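Long-range contacts in ketosynthase (PDB 6KXD), which probably serves as the chain length factor that pairs with a ketosynthase in the highly reducing type II polyketide synthase making ishigamide: residues B[28-32]-B[45-49]; B[204-208]-B[229-233]; B[252-256]-B[275-280]; B[255-260]-B[364-369]; B[110-116]-B[167-171]. One frame throughout, in Å; residues are numbered along the deposited sequence.

Contact 1 (B[28-32]-B[45-49]); sequences VSPYG and GAKTA
Gly45 leaves helix 35-44 with positive phi (50/46) in a Schellman motif, and the chain is extended at Ala46 and Lys47 before bending at Thr48. The tight turn of 28-32 is type I from Ser29 to Gly32, closed by Gly32 N to Ser29 O (2.8 Å) and Ser29 N to Gly32 O (2.9 Å); Ser29 OG accepts from Tyr31 N at 3.1 Å, an ST turn. Ala46 (-75/152) offers its carbonyl O to Tyr31 OH at 2.9 Å, near the ring plane, while its CB lies 3.8 Å from CE1 of Tyr31 (chi1 m). Thr48 (-137/-11, chi1 p) faces the turn, its CA 5.7 Å from that of Pro30 and its OG1 3.4 Å from Pro30 CB; that hydroxyl bonds Leu324 O. The contact buries 206 Å². One tyrosine hydrogen bond, one apolar touch and the Pro30-Thr48 contact thus pack a two-residue beta-hairpin turn, joining strands 20-29 and 32-33, against the exit of the following helix.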
# COMPACT_ATOMS: atom_id res chain seq x y z
N VAL B 28 -14.56 -1.06 -15.27
CA VAL B 28 -14.10 -0.77 -16.56
C VAL B 28 -13.20 -1.95 -16.85
O VAL B 28 -12.32 -2.27 -16.06
CB VAL B 28 -13.31 0.55 -16.61
CG1 VAL B 28 -12.75 0.79 -18.00
CG2 VAL B 28 -14.13 1.74 -16.14
N SER B 29 -13.50 -2.65 -17.91
CA SER B 29 -12.96 -3.97 -18.05
C SER B 29 -12.82 -4.33 -19.52
O SER B 29 -13.24 -3.58 -20.40
CB SER B 29 -13.89 -4.94 -17.35
OG SER B 29 -15.00 -5.19 -18.19
N PRO B 30 -12.23 -5.51 -19.84
CA PRO B 30 -12.15 -5.92 -21.24
C PRO B 30 -13.53 -6.14 -21.90
O PRO B 30 -13.55 -6.22 -23.10
CB PRO B 30 -11.35 -7.23 -21.19
CG PRO B 30 -10.56 -7.09 -19.89
CD PRO B 30 -11.50 -6.40 -18.94
N TYR B 31 -14.61 -6.13 -21.10
CA TYR B 31 -15.97 -6.13 -21.59
C TYR B 31 -16.43 -4.75 -22.05
O TYR B 31 -17.37 -4.69 -22.79
CB TYR B 31 -16.94 -6.62 -20.53
CG TYR B 31 -16.80 -8.10 -20.30
CD1 TYR B 31 -16.74 -8.96 -21.39
CD2 TYR B 31 -16.76 -8.65 -19.03
CE1 TYR B 31 -16.62 -10.32 -21.23
CE2 TYR B 31 -16.66 -10.03 -18.85
CZ TYR B 31 -16.58 -10.86 -19.96
OH TYR B 31 -16.45 -12.22 -19.87
N GLY B 32 -15.76 -3.70 -21.59
CA GLY B 32 -16.11 -2.37 -21.98
C GLY B 32 -16.10 -1.43 -20.81
O GLY B 32 -15.60 -1.74 -19.73
N GLY B 45 -20.79 -14.88 -20.74
CA GLY B 45 -19.50 -15.54 -20.79
C GLY B 45 -18.78 -15.19 -22.07
O GLY B 45 -18.24 -16.07 -22.76
N ALA B 46 -18.78 -13.89 -22.41
CA ALA B 46 -18.23 -13.41 -23.65
C ALA B 46 -16.70 -13.44 -23.60
O ALA B 46 -16.10 -13.31 -22.53
CB ALA B 46 -18.73 -12.02 -23.94
N LYS B 47 -16.06 -13.60 -24.78
CA LYS B 47 -14.61 -13.50 -24.94
C LYS B 47 -14.25 -12.02 -25.12
O LYS B 47 -15.09 -11.25 -25.48
CB LYS B 47 -14.14 -14.29 -26.16
CG LYS B 47 -14.54 -15.75 -26.13
CD LYS B 47 -13.58 -16.67 -26.85
CE LYS B 47 -14.21 -17.99 -27.23
NZ LYS B 47 -13.50 -19.13 -26.62
N THR B 48 -12.98 -11.66 -24.86
CA THR B 48 -12.56 -10.25 -24.85
C THR B 48 -11.21 -10.04 -25.55
O THR B 48 -10.83 -8.91 -25.81
CB THR B 48 -12.53 -9.70 -23.41
OG1 THR B 48 -11.46 -10.29 -22.67
CG2 THR B 48 -13.84 -9.94 -22.69
N ALA B 49 -10.51 -11.14 -25.86
CA ALA B 49 -9.22 -11.08 -26.45
C ALA B 49 -9.35 -10.37 -27.80
O ALA B 49 -10.28 -10.60 -28.52
CB ALA B 49 -8.62 -12.46 -26.58

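Contact 2 (B[204-208]-B[229-233]); sequences SAEEF and LGEGC
Three direct hydrogen bonds hold these segments. Two form the reciprocal pair of a hydrogen-bonded antiparallel bridge, Glu206 N to Gly232 O and Gly232 N to Glu206 O, both 2.8 Å (CA-CA 5.3 Å). In the third, Phe208 N donates to Glu231 OE1 at 2.8 Å; Glu231 (chi1 p, chi2 t) thereby supplies a side-chain acceptor where the backbone pairing stops, and its OE2 makes a salt bridge to Arg86. A water extends the link, donating to Glu207 O (3.1 Å) and Gly230 O (2.6 Å). Next outward, Ala205 and Cys233 form a non-hydrogen-bonded pair, CA-CA 4.1 Å and CB-CB 3.7 Å, flanked by CA-H...O contacts from Cys233 CA to Ser204 O (3.3 Å) and Ala205 CA to Gly232 O (3.1 Å). Gly232 sits at 142/-158, where a CB would jam against the preceding carbonyl. At the far end Phe208 (chi1 t) presents its ring edge to Leu229, CE1 to CB 3.9 Å. The end-to-end directions differ by 138°, and 372 Å² is buried in all. This is the antiparallel junction of strands 199-206 and 229-240, within the central sheet of the N-terminal half of a thiolase-type ketoacyl synthase fold.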
# COMPACT_ATOMS: atom_id res chain seq x y z
N SER B 204 -9.83 -2.45 -7.12
CA SER B 204 -8.47 -2.68 -7.52
C SER B 204 -8.38 -2.45 -9.01
O SER B 204 -9.42 -2.46 -9.70
CB SER B 204 -8.07 -4.06 -7.02
OG SER B 204 -8.82 -5.08 -7.66
N ALA B 205 -7.14 -2.29 -9.54
CA ALA B 205 -7.01 -1.85 -10.91
C ALA B 205 -5.67 -2.30 -11.48
O ALA B 205 -4.70 -2.28 -10.75
CB ALA B 205 -7.11 -0.36 -10.99
N GLU B 206 -5.67 -2.58 -12.78
CA GLU B 206 -4.45 -2.91 -13.46
C GLU B 206 -4.53 -2.36 -14.87
O GLU B 206 -5.51 -2.55 -15.55
CB GLU B 206 -4.35 -4.43 -13.54
CG GLU B 206 -3.01 -4.95 -14.04
CD GLU B 206 -1.88 -5.00 -13.02
OE1 GLU B 206 -2.12 -5.40 -11.85
OE2 GLU B 206 -0.76 -4.57 -13.37
N GLU B 207 -3.51 -1.62 -15.28
CA GLU B 207 -3.49 -1.14 -16.64
C GLU B 207 -2.76 -2.17 -17.51
O GLU B 207 -1.89 -2.89 -17.05
CB GLU B 207 -2.78 0.21 -16.74
CG GLU B 207 -1.28 0.09 -16.55
CD GLU B 207 -0.48 1.38 -16.60
OE1 GLU B 207 -1.10 2.48 -16.65
OE2 GLU B 207 0.75 1.27 -16.51
N PHE B 208 -3.15 -2.22 -18.77
CA PHE B 208 -2.36 -2.90 -19.76
C PHE B 208 -1.25 -1.93 -20.23
O PHE B 208 -1.48 -0.75 -20.45
CB PHE B 208 -3.19 -3.40 -20.94
CG PHE B 208 -2.32 -4.22 -21.86
CD1 PHE B 208 -2.09 -5.56 -21.61
CD2 PHE B 208 -1.58 -3.60 -22.86
CE1 PHE B 208 -1.21 -6.28 -22.40
CE2 PHE B 208 -0.69 -4.33 -23.63
CZ PHE B 208 -0.53 -5.67 -23.41
N LEU B 229 -3.14 -11.22 -21.17
CA LEU B 229 -3.22 -10.20 -20.11
C LEU B 229 -4.44 -9.33 -20.38
O LEU B 229 -4.72 -8.96 -21.50
CB LEU B 229 -1.94 -9.35 -20.12
CG LEU B 229 -0.68 -10.09 -19.68
CD1 LEU B 229 0.55 -9.24 -19.88
CD2 LEU B 229 -0.81 -10.52 -18.21
N GLY B 230 -5.09 -8.96 -19.28
CA GLY B 230 -6.22 -8.06 -19.31
C GLY B 230 -5.95 -6.87 -18.42
O GLY B 230 -4.85 -6.68 -17.86
N GLU B 231 -6.95 -6.01 -18.33
CA GLU B 231 -6.77 -4.83 -17.57
C GLU B 231 -8.13 -4.34 -17.11
O GLU B 231 -9.18 -4.70 -17.67
CB GLU B 231 -6.08 -3.76 -18.42
CG GLU B 231 -6.90 -3.36 -19.62
CD GLU B 231 -6.49 -2.07 -20.33
OE1 GLU B 231 -5.60 -1.39 -19.82
OE2 GLU B 231 -7.06 -1.77 -21.39
N GLY B 232 -8.08 -3.37 -16.22
CA GLY B 232 -9.17 -2.58 -15.95
C GLY B 232 -9.25 -2.25 -14.48
O GLY B 232 -8.27 -2.31 -13.74
N CYS B 233 -10.46 -1.91 -14.04
CA CYS B 233 -10.68 -1.55 -12.65
C CYS B 233 -12.10 -1.96 -12.25
O CYS B 233 -13.06 -1.73 -12.96
CB CYS B 233 -10.53 -0.05 -12.44
SG CYS B 233 -10.95 0.56 -10.78
O HOH W 1 -2.43 -5.80 -17.83

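Contact 3 (B[252-256]-B[275-280]); sequences VLSVE and RALRRA
Strand 252-256 and helix 275-280 run roughly antiparallel, at 147°, with axes 6.9 Å apart at closest approach; CA atoms come nearest at Leu253-Ala280 (4.9 Å) and Glu256-Ala276 (5.3 Å). Of the polar links, the shortest is Ser254 OG (chi1 p) donating to Ala276 O at 2.8 Å, a carbonyl that also receives the helical bond from Ala280 N (2.9 Å). Glu256 (chi1 and chi2 both m) brings its carboxylate to Arg275 and Arg279, with a weak salt bridge from OE1 to Arg279 NH1 at 3.4 Å; its OE2 stays 4.3 Å from Arg275 NE, beyond a salt bridge. Leu253 CB packs on Ala280 CB (3.6 Å), and the aliphatic CG of Glu256 touches Ala276 CA (3.5 Å). Leu253 (-82/-38) and Ser254 both face Val370 in a classic beta bulge, which lets both side chains point toward the helix. Ala276 and Ala280 also rest on strand 365-373, so the helix spans two neighbouring strands, while Val255 turns to helix 180-193 and Glu256, Arg275 and Arg279 reach the partner ketosynthase chain.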
# COMPACT_ATOMS: atom_id res chain seq x y z
N VAL B 252 -20.42 -8.77 3.04
CA VAL B 252 -19.11 -9.35 3.17
C VAL B 252 -19.03 -10.05 4.53
O VAL B 252 -18.91 -9.41 5.56
CB VAL B 252 -18.00 -8.30 3.02
CG1 VAL B 252 -16.65 -8.97 3.16
CG2 VAL B 252 -18.09 -7.53 1.70
N LEU B 253 -19.14 -11.38 4.51
CA LEU B 253 -19.18 -12.18 5.71
C LEU B 253 -17.77 -12.44 6.25
O LEU B 253 -17.56 -12.57 7.43
CB LEU B 253 -19.88 -13.50 5.37
CG LEU B 253 -21.32 -13.38 4.91
CD1 LEU B 253 -21.98 -14.74 5.01
CD2 LEU B 253 -22.09 -12.37 5.74
N SER B 254 -16.80 -12.66 5.37
CA SER B 254 -15.46 -12.87 5.81
C SER B 254 -14.50 -12.65 4.64
O SER B 254 -14.85 -12.79 3.48
CB SER B 254 -15.27 -14.26 6.34
OG SER B 254 -15.45 -15.16 5.28
N VAL B 255 -13.30 -12.24 5.02
CA VAL B 255 -12.16 -12.17 4.13
C VAL B 255 -10.99 -12.73 4.90
O VAL B 255 -10.66 -12.28 6.00
CB VAL B 255 -11.87 -10.74 3.66
CG1 VAL B 255 -10.62 -10.70 2.80
CG2 VAL B 255 -13.04 -10.14 2.94
N GLU B 256 -10.39 -13.78 4.34
CA GLU B 256 -9.33 -14.43 4.97
C GLU B 256 -8.17 -14.50 3.97
O GLU B 256 -8.37 -14.51 2.75
CB GLU B 256 -9.74 -15.83 5.45
CG GLU B 256 -10.71 -15.82 6.62
CD GLU B 256 -10.19 -15.19 7.91
OE1 GLU B 256 -10.94 -14.41 8.53
OE2 GLU B 256 -9.05 -15.51 8.30
N ARG B 275 -11.20 -21.56 6.40
CA ARG B 275 -11.22 -20.57 7.42
C ARG B 275 -12.26 -19.50 7.07
O ARG B 275 -13.01 -19.12 7.93
CB ARG B 275 -9.85 -19.91 7.64
CG ARG B 275 -9.76 -19.07 8.91
CD ARG B 275 -8.31 -18.65 9.23
NE ARG B 275 -7.88 -19.02 10.58
CZ ARG B 275 -7.32 -20.19 10.93
NH1 ARG B 275 -7.12 -21.14 10.03
NH2 ARG B 275 -6.97 -20.42 12.18
N ALA B 276 -12.29 -19.03 5.82
CA ALA B 276 -13.24 -17.99 5.42
C ALA B 276 -14.68 -18.50 5.61
O ALA B 276 -15.59 -17.79 6.09
CB ALA B 276 -12.98 -17.56 4.01
N LEU B 277 -14.91 -19.74 5.24
CA LEU B 277 -16.26 -20.30 5.38
C LEU B 277 -16.64 -20.45 6.86
O LEU B 277 -17.74 -20.03 7.28
CB LEU B 277 -16.31 -21.61 4.62
CG LEU B 277 -16.32 -21.51 3.10
CD1 LEU B 277 -16.01 -22.87 2.49
CD2 LEU B 277 -17.65 -21.00 2.56
N ARG B 278 -15.73 -21.00 7.66
CA ARG B 278 -15.96 -21.09 9.11
C ARG B 278 -16.31 -19.71 9.66
O ARG B 278 -17.36 -19.52 10.33
CB ARG B 278 -14.73 -21.71 9.80
CG ARG B 278 -14.76 -21.62 11.32
CD ARG B 278 -13.83 -22.60 12.02
NE ARG B 278 -12.60 -22.86 11.27
CZ ARG B 278 -11.42 -22.27 11.50
NH1 ARG B 278 -11.31 -21.32 12.41
NH2 ARG B 278 -10.36 -22.64 10.80
N ARG B 279 -15.49 -18.71 9.36
CA ARG B 279 -15.66 -17.37 9.95
C ARG B 279 -16.96 -16.71 9.47
O ARG B 279 -17.54 -15.92 10.16
CB ARG B 279 -14.42 -16.51 9.69
CG ARG B 279 -13.22 -16.92 10.53
CD ARG B 279 -12.26 -15.79 10.83
NE ARG B 279 -12.35 -15.25 12.18
CZ ARG B 279 -11.86 -14.07 12.56
NH1 ARG B 279 -11.38 -13.23 11.67
NH2 ARG B 279 -11.84 -13.74 13.84
N ALA B 280 -17.40 -17.04 8.26
CA ALA B 280 -18.66 -16.58 7.75
C ALA B 280 -19.83 -17.33 8.41
O ALA B 280 -20.99 -16.92 8.25
CB ALA B 280 -18.66 -16.78 6.26

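Contact 4 (B[255-260]-B[364-369]); sequences VETRVD and GAVAVA
This is a regular antiparallel strand pairing in the C-terminal half of the fold, between 255-260 of strand 250-259 and 364-369 at the start of strand 365-373. The axes approach to 4.6 Å at 164°. Register runs from Val255 opposite Ala369 to Asp260 opposite Gly364. Hydrogen-bonded pairs are Glu256-Val368, N to O 2.8 Å in both directions, and Arg258-Val366, Arg258 N to Val366 O 2.9 Å and Val366 N to Arg258 O 2.8 Å. Asp260 N to Gly364 O (2.7 Å) adds a fifth bond; Gly364 adopts 109/-12, angles that call for glycine. Non-hydrogen-bonded pairs come closer, CA-CA 4.3 Å at Val255-Ala369, 4.2 Å at Thr257-Ala367 and 4.5 Å at Val259-Ala365, with CA-H...O contacts such as Thr257 CA to Val366 O (3.1 Å). At chi1 Val255, Val366 and Val368 are t, Thr257 p, Glu256 (chi2 also m) and Arg258 m. The face of these three pairs packs partly on helix 180-193, with Val255 CG2 3.9 Å from Ala369 CB; that of Glu256, Arg258 and Val368 meets helix 265-280. Backbone bonds from Val259, and a weak side-chain hydrogen bond between Thr257 OG1 and Val161 O, reach the partner ketosynthase chain. All five direct hydrogen bonds join main-chain atoms, so the pairing itself requires no particular polar side chains; side chains pack on the two faces and, at Val255-Ala369 and Thr257-Ala367, on each other.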
# COMPACT_ATOMS: atom_id res chain seq x y z
N VAL B 255 -13.30 -12.24 5.02
CA VAL B 255 -12.16 -12.17 4.13
C VAL B 255 -10.99 -12.73 4.90
O VAL B 255 -10.66 -12.28 6.00
CB VAL B 255 -11.87 -10.74 3.66
CG1 VAL B 255 -10.62 -10.70 2.80
CG2 VAL B 255 -13.04 -10.14 2.94
N GLU B 256 -10.39 -13.78 4.34
CA GLU B 256 -9.33 -14.43 4.97
C GLU B 256 -8.17 -14.50 3.97
O GLU B 256 -8.37 -14.51 2.75
CB GLU B 256 -9.74 -15.83 5.45
CG GLU B 256 -10.71 -15.82 6.62
CD GLU B 256 -10.19 -15.19 7.91
OE1 GLU B 256 -10.94 -14.41 8.53
OE2 GLU B 256 -9.05 -15.51 8.30
N THR B 257 -6.98 -14.53 4.55
CA THR B 257 -5.77 -14.52 3.78
C THR B 257 -4.76 -15.45 4.42
O THR B 257 -4.78 -15.70 5.62
CB THR B 257 -5.12 -13.13 3.73
OG1 THR B 257 -4.87 -12.79 5.09
CG2 THR B 257 -5.96 -12.04 3.11
N ARG B 258 -3.86 -15.91 3.56
CA ARG B 258 -2.76 -16.71 3.97
C ARG B 258 -1.58 -16.41 3.05
O ARG B 258 -1.76 -15.85 1.97
CB ARG B 258 -3.14 -18.18 3.85
CG ARG B 258 -4.02 -18.67 4.99
CD ARG B 258 -4.19 -20.16 4.83
NE ARG B 258 -2.98 -20.94 4.98
CZ ARG B 258 -2.59 -21.49 6.12
NH1 ARG B 258 -3.10 -21.07 7.26
NH2 ARG B 258 -1.67 -22.45 6.11
N VAL B 259 -0.39 -16.80 3.50
CA VAL B 259 0.73 -16.79 2.64
C VAL B 259 1.14 -18.24 2.42
O VAL B 259 1.23 -18.99 3.39
CB VAL B 259 1.88 -15.92 3.16
CG1 VAL B 259 3.12 -16.03 2.25
CG2 VAL B 259 1.46 -14.47 3.35
N ASP B 260 1.37 -18.58 1.16
CA ASP B 260 1.71 -19.92 0.73
C ASP B 260 3.22 -20.12 0.89
O ASP B 260 3.93 -20.22 -0.09
CB ASP B 260 1.30 -20.14 -0.72
CG ASP B 260 1.66 -21.51 -1.27
OD1 ASP B 260 1.94 -22.44 -0.46
OD2 ASP B 260 1.69 -21.65 -2.51
N GLY B 364 2.99 -15.06 -3.42
CA GLY B 364 2.77 -16.10 -2.37
C GLY B 364 1.44 -15.96 -1.62
O GLY B 364 0.98 -16.89 -0.90
N ALA B 365 0.77 -14.83 -1.79
CA ALA B 365 -0.46 -14.52 -1.06
C ALA B 365 -1.64 -15.32 -1.61
O ALA B 365 -1.76 -15.57 -2.80
CB ALA B 365 -0.73 -13.05 -1.13
N VAL B 366 -2.53 -15.72 -0.69
CA VAL B 366 -3.78 -16.29 -1.00
C VAL B 366 -4.86 -15.52 -0.22
O VAL B 366 -4.65 -15.08 0.90
CB VAL B 366 -3.78 -17.79 -0.65
CG1 VAL B 366 -5.16 -18.39 -0.84
CG2 VAL B 366 -2.72 -18.53 -1.48
N ALA B 367 -5.98 -15.26 -0.87
CA ALA B 367 -7.10 -14.62 -0.17
C ALA B 367 -8.43 -15.19 -0.67
O ALA B 367 -8.60 -15.56 -1.85
CB ALA B 367 -7.00 -13.13 -0.34
N VAL B 368 -9.39 -15.22 0.27
CA VAL B 368 -10.67 -15.71 0.01
C VAL B 368 -11.67 -14.77 0.66
O VAL B 368 -11.45 -14.35 1.77
CB VAL B 368 -10.85 -17.14 0.54
CG1 VAL B 368 -12.29 -17.59 0.41
CG2 VAL B 368 -9.92 -18.12 -0.16
N ALA B 369 -12.74 -14.45 -0.08
CA ALA B 369 -13.85 -13.74 0.51
C ALA B 369 -15.12 -14.57 0.37
O ALA B 369 -15.41 -15.12 -0.71
CB ALA B 369 -14.04 -12.36 -0.08

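Contact 5 (B[110-116]-B[167-171]); sequences TDELTGV and LKGPN
Gly169 is wedged where no side chain could fit: an ideal CB on it would lie only 2.5 Å from Thr114 O and 2.6 Å from Glu112 O. Its CA instead approaches Glu112 O at 3.0 Å, and its N donates to a water (2.7 Å) that donates to Asp111 O (2.7 Å) and Thr114 O (2.6 Å). Those carbonyls belong to a type I turn, Asp111 to Thr114, closed by Thr114 N to Asp111 O (2.9 Å) and stiffened by an Asx turn, Leu113 N to Asp111 OD1 (2.8 Å), and by Asp111 N to Thr114 OG1 (3.0 Å). Beyond the turn the segments run parallel, with CA atoms 4.6 Å apart at Gly115-Pro170 and 4.8 Å at the Val116-Asn171 bridge. Val116 N to Pro170 O (2.7 Å) is the one direct hydrogen bond across; Asn171 CA to Val116 O (3.4 Å) is a CA-H...O contact. Leu167 (chi1 m, chi2 t) packs its branches on the other segment, CD1 on Val116 CG2 at 3.5 Å and CD2 on Thr110 CB at 3.6 Å, and meets Ala162 of helix 156-165. Asn171 OD1 is bound by Asn398 of the partner ketosynthase chain. The parallel pairing of strands 114-119 and 171-174 thus begins with a single direct hydrogen bond; the close approach is possible because Gly169 has no side chain, and the water links its N to the carbonyls of Asp111 and Thr114.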
# COMPACT_ATOMS: atom_id res chain seq x y z
N THR B 110 -21.23 11.16 -0.70
CA THR B 110 -19.94 10.95 -0.05
C THR B 110 -19.67 12.12 0.88
O THR B 110 -20.24 13.19 0.74
CB THR B 110 -18.84 10.77 -1.09
OG1 THR B 110 -18.84 11.96 -1.87
CG2 THR B 110 -19.01 9.58 -2.01
N ASP B 111 -18.82 11.88 1.87
CA ASP B 111 -18.36 12.94 2.74
C ASP B 111 -16.93 12.63 3.18
O ASP B 111 -16.31 11.70 2.70
CB ASP B 111 -19.34 13.09 3.90
CG ASP B 111 -19.57 11.84 4.73
OD1 ASP B 111 -18.69 10.94 4.78
OD2 ASP B 111 -20.66 11.76 5.35
N GLU B 112 -16.46 13.38 4.18
CA GLU B 112 -15.15 13.24 4.69
C GLU B 112 -14.97 11.90 5.42
O GLU B 112 -13.86 11.61 5.80
CB GLU B 112 -14.85 14.47 5.57
CG GLU B 112 -15.56 14.49 6.91
CD GLU B 112 -17.04 14.86 6.87
OE1 GLU B 112 -17.54 15.27 5.76
OE2 GLU B 112 -17.71 14.71 7.93
N LEU B 113 -16.05 11.11 5.65
CA LEU B 113 -15.94 9.78 6.27
C LEU B 113 -16.12 8.67 5.21
O LEU B 113 -16.35 7.50 5.55
CB LEU B 113 -16.98 9.66 7.38
CG LEU B 113 -16.66 10.46 8.65
CD1 LEU B 113 -17.67 10.11 9.74
CD2 LEU B 113 -15.22 10.22 9.11
N THR B 114 -16.02 9.07 3.95
CA THR B 114 -15.95 8.14 2.86
C THR B 114 -14.48 7.82 2.59
O THR B 114 -13.72 8.68 2.22
CB THR B 114 -16.55 8.63 1.55
OG1 THR B 114 -17.92 8.99 1.78
CG2 THR B 114 -16.51 7.56 0.48
N GLY B 115 -14.13 6.56 2.78
CA GLY B 115 -12.78 6.10 2.52
C GLY B 115 -12.59 5.67 1.08
O GLY B 115 -13.56 5.30 0.32
N VAL B 116 -11.31 5.61 0.66
CA VAL B 116 -10.95 5.07 -0.61
C VAL B 116 -9.81 4.10 -0.37
O VAL B 116 -8.84 4.51 0.28
CB VAL B 116 -10.44 6.15 -1.60
CG1 VAL B 116 -9.90 5.51 -2.87
CG2 VAL B 116 -11.53 7.16 -1.92
N LEU B 167 -12.87 13.60 -1.96
CA LEU B 167 -12.91 12.67 -0.89
C LEU B 167 -11.76 12.92 0.08
O LEU B 167 -10.65 12.37 -0.04
CB LEU B 167 -12.89 11.25 -1.47
CG LEU B 167 -13.97 10.94 -2.50
CD1 LEU B 167 -13.77 9.58 -3.13
CD2 LEU B 167 -15.37 11.00 -1.91
N LYS B 168 -12.05 13.69 1.14
CA LYS B 168 -11.05 14.03 2.12
C LYS B 168 -10.85 12.94 3.18
O LYS B 168 -10.02 13.08 4.07
CB LYS B 168 -11.43 15.35 2.80
CG LYS B 168 -11.43 16.54 1.87
CD LYS B 168 -11.80 17.83 2.59
CE LYS B 168 -12.67 18.74 1.76
NZ LYS B 168 -12.00 19.11 0.50
N GLY B 169 -11.60 11.84 3.11
CA GLY B 169 -11.48 10.80 4.08
C GLY B 169 -10.28 9.89 3.81
O GLY B 169 -9.46 10.17 2.96
N PRO B 170 -10.18 8.76 4.52
CA PRO B 170 -8.99 7.91 4.42
C PRO B 170 -8.76 7.52 2.95
O PRO B 170 -9.70 7.24 2.18
CB PRO B 170 -9.39 6.69 5.26
CG PRO B 170 -10.36 7.27 6.27
CD PRO B 170 -11.18 8.23 5.46
N ASN B 171 -7.51 7.52 2.55
CA ASN B 171 -7.14 7.29 1.18
C ASN B 171 -5.93 6.37 1.18
O ASN B 171 -4.87 6.81 1.58
CB ASN B 171 -6.82 8.58 0.47
CG ASN B 171 -6.82 8.40 -1.03
OD1 ASN B 171 -5.77 8.13 -1.61
ND2 ASN B 171 -7.97 8.61 -1.64
O HOH W 2 -13.87 11.22 1.70

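How the contacts relate
From the N terminus, contact 1 closes a short loop around helix 35-44. Contact 5 then closes a loop of 50 residues from strand 114-119 to the start of strand 171-174, and contact 2 follows by turning strand 199-206 back through helix 210-219 onto strand 229-240. Contacts 1, 5 and 2 follow in series and precede contacts 3 and 4, which start from the same stretch of strand 250-259 and share Val255 and Glu256: the first reaches the end of helix 265-280, the second the distant strand 365-373, and they touch at Ala276 and Val368. Contacts 1 and 2 meet where Val28 O receives a probable hydrogen bond from Cys233 N (2.8 Å). All five reach one mixed sheet.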